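GST N-terminal domain-containing protein (Pseudomonas syringae pv. tomato, PDB 3IC8) is of unknown function but has a glutathione S-transferase-like architecture, consistent with glutathione binding. Local coordinates at residues D61-T66 with A70-Q75. Sequence-based numbering, arbitrary orientation.
Sequences DIYCDT and ARRLEQ
R72, on helix 66-76, lies over the phenol ring of Y63, which stands on strand 61-63. The arginine leaves the helix with CG anti to the backbone N (chi1 -178°), a course that carries the chain across the ring. R72 CB touches the ring rim, 3.9 Å from Y63 CE1. R72 CG then sits over the face, 3.7 Å from the centroid of the Y63 ring and 17° off its normal, making a CH-pi contact. A bend at chi2 takes the chain toward the phenol end, where R72 CD lies 3.5 Å from Y63 OH. Next along, R72 NE donates a hydrogen bond of 3.2 Å to Y63 OH. This bond is distinctly bent, with 139° at the hydrogen, although the phenol oxygen lies almost in the guanidinium plane, at its edge. That plane stands nearly perpendicular to the ring. At the tip, R72 NH1 forms a salt bridge with E76, one residue past the segment, and Q75 OE1 sits 3.6 Å above one face of the R72 guanidinium. H299 of strand 296-300 also stacks on the Y63 ring. Nearer the start of the helix, A70 N donates to T66 O at 3.2 Å, an i to i+4 bond of the first turn, with D65 at the N-cap. Antiparallel strands 55-58 and 61-63 and helix 66-76 form the beta-beta-alpha unit that closes the thioredoxin-like domain of GSTs, and R72 joins its second strand to its helix. The chemistry divides along R72: the aliphatic part packs on the aromatic ring, NE makes one bent hydrogen bond to the phenol oxygen, and the acidic partner holds the tip. The cation beside that oxygen would tend to make the Y63 hydroxyl a somewhat better donor, an effect the E76 carboxylate probably moderates.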
loop_
_atom_site.group_PDB
_atom_site.type_symbol
_atom_site.label_atom_id
_atom_site.label_comp_id
_atom_site.label_asym_id
_atom_site.label_seq_id
_atom_site.Cartn_x
_atom_site.Cartn_y
_atom_site.Cartn_z
ATOM N N ASP A 61 33.463 0.979 20.939
ATOM C CA ASP A 61 32.499 1.752 21.689
ATOM C C ASP A 61 31.182 1.016 21.741
ATOM O O ASP A 61 30.644 0.623 20.742
ATOM C CB ASP A 61 32.292 3.125 21.077
ATOM C CG ASP A 61 33.465 4.028 21.262
ATOM O OD1 ASP A 61 33.663 4.537 22.351
ATOM O OD2 ASP A 61 34.182 4.244 20.303
ATOM N N ILE A 62 30.688 0.828 22.945
ATOM C CA ILE A 62 29.489 0.095 23.181
ATOM C C ILE A 62 28.461 1.023 23.760
ATOM O O ILE A 62 28.726 1.706 24.701
ATOM C CB ILE A 62 29.773 -1.069 24.112
ATOM C CG1 ILE A 62 30.422 -2.183 23.323
ATOM C CG2 ILE A 62 28.527 -1.631 24.657
ATOM C CD1 ILE A 62 31.855 -2.206 23.402
ATOM N N TYR A 63 27.281 1.048 23.170
ATOM C CA TYR A 63 26.229 1.937 23.607
ATOM C C TYR A 63 25.046 1.177 24.149
ATOM O O TYR A 63 24.483 0.364 23.487
ATOM C CB TYR A 63 25.792 2.819 22.455
ATOM C CG TYR A 63 26.870 3.702 21.930
ATOM C CD1 TYR A 63 26.951 5.005 22.304
ATOM C CD2 TYR A 63 27.814 3.226 21.072
ATOM C CE1 TYR A 63 27.909 5.790 21.840
ATOM C CE2 TYR A 63 28.765 4.005 20.617
ATOM C CZ TYR A 63 28.815 5.291 20.998
ATOM O OH TYR A 63 29.793 6.095 20.527
ATOM N N CYS A 64 24.687 1.493 25.377
ATOM C CA CYS A 64 23.679 0.805 26.145
ATOM C C CYS A 64 22.476 1.667 26.291
ATOM O O CYS A 64 22.588 2.812 26.564
ATOM C CB CYS A 64 24.195 0.524 27.541
ATOM S SG CYS A 64 25.581 -0.526 27.651
ATOM N N ASP A 65 21.315 1.102 26.071
ATOM C CA ASP A 65 20.080 1.813 26.251
ATOM C C ASP A 65 19.665 2.431 24.956
ATOM O O ASP A 65 20.411 3.158 24.357
ATOM C CB ASP A 65 20.206 2.875 27.323
ATOM C CG ASP A 65 18.873 3.358 27.807
ATOM O OD1 ASP A 65 18.257 2.692 28.626
ATOM O OD2 ASP A 65 18.415 4.394 27.366
ATOM N N THR A 66 18.461 2.133 24.522
ATOM C CA THR A 66 18.006 2.627 23.246
ATOM C C THR A 66 17.900 4.119 23.198
ATOM O O THR A 66 18.032 4.704 22.175
ATOM C CB THR A 66 16.728 1.968 22.751
ATOM O OG1 THR A 66 15.623 2.387 23.536
ATOM C CG2 THR A 66 16.871 0.525 22.844
ATOM N N ALA A 70 19.782 6.379 20.105
ATOM C CA ALA A 70 19.224 7.349 19.210
ATOM C C ALA A 70 20.116 8.540 19.046
ATOM O O ALA A 70 20.286 9.018 17.971
ATOM C CB ALA A 70 17.904 7.790 19.706
ATOM N N ARG A 71 20.670 9.027 20.125
ATOM C CA ARG A 71 21.603 10.114 20.041
ATOM C C ARG A 71 22.908 9.831 19.325
ATOM O O ARG A 71 23.426 10.682 18.683
ATOM C CB ARG A 71 21.816 10.728 21.405
ATOM C CG ARG A 71 20.605 11.449 21.820
ATOM C CD ARG A 71 20.634 11.959 23.194
ATOM N NE ARG A 71 19.301 12.313 23.617
ATOM C CZ ARG A 71 18.713 13.463 23.374
ATOM N NH1 ARG A 71 19.329 14.394 22.717
ATOM N NH2 ARG A 71 17.513 13.680 23.804
ATOM N N ARG A 72 23.453 8.643 19.486
ATOM C CA ARG A 72 24.602 8.204 18.743
ATOM C C ARG A 72 24.299 8.098 17.282
ATOM O O ARG A 72 25.110 8.414 16.477
ATOM C CB ARG A 72 25.119 6.892 19.285
ATOM C CG ARG A 72 26.326 6.382 18.606
ATOM C CD ARG A 72 27.356 7.457 18.468
ATOM N NE ARG A 72 28.550 7.033 17.764
ATOM C CZ ARG A 72 28.771 7.227 16.479
ATOM N NH1 ARG A 72 27.888 7.827 15.735
ATOM N NH2 ARG A 72 29.882 6.822 15.934
ATOM N N LEU A 73 23.113 7.638 16.954
ATOM C CA LEU A 73 22.671 7.569 15.583
ATOM C C LEU A 73 22.558 8.929 14.941
ATOM O O LEU A 73 22.911 9.114 13.814
ATOM C CB LEU A 73 21.336 6.866 15.500
ATOM C CG LEU A 73 21.352 5.355 15.645
ATOM C CD1 LEU A 73 20.000 4.773 15.460
ATOM C CD2 LEU A 73 22.359 4.698 14.746
ATOM N N GLU A 74 22.042 9.870 15.701
ATOM C CA GLU A 74 21.841 11.216 15.274
ATOM C C GLU A 74 23.170 11.835 14.932
ATOM O O GLU A 74 23.266 12.610 14.028
ATOM C CB GLU A 74 21.119 11.997 16.368
ATOM C CG GLU A 74 20.710 13.370 15.987
ATOM C CD GLU A 74 19.260 13.477 15.637
ATOM O OE1 GLU A 74 18.672 14.542 15.815
ATOM O OE2 GLU A 74 18.700 12.494 15.181
ATOM N N GLN A 75 24.185 11.504 15.698
ATOM C CA GLN A 75 25.531 11.888 15.391
ATOM C C GLN A 75 26.053 11.240 14.109
ATOM O O GLN A 75 26.656 11.896 13.295
ATOM C CB GLN A 75 26.436 11.591 16.582
ATOM C CG GLN A 75 27.905 11.570 16.297
ATOM C CD GLN A 75 28.714 11.090 17.466
ATOM O OE1 GLN A 75 29.826 10.632 17.311
ATOM N NE2 GLN A 75 28.156 11.195 18.644
#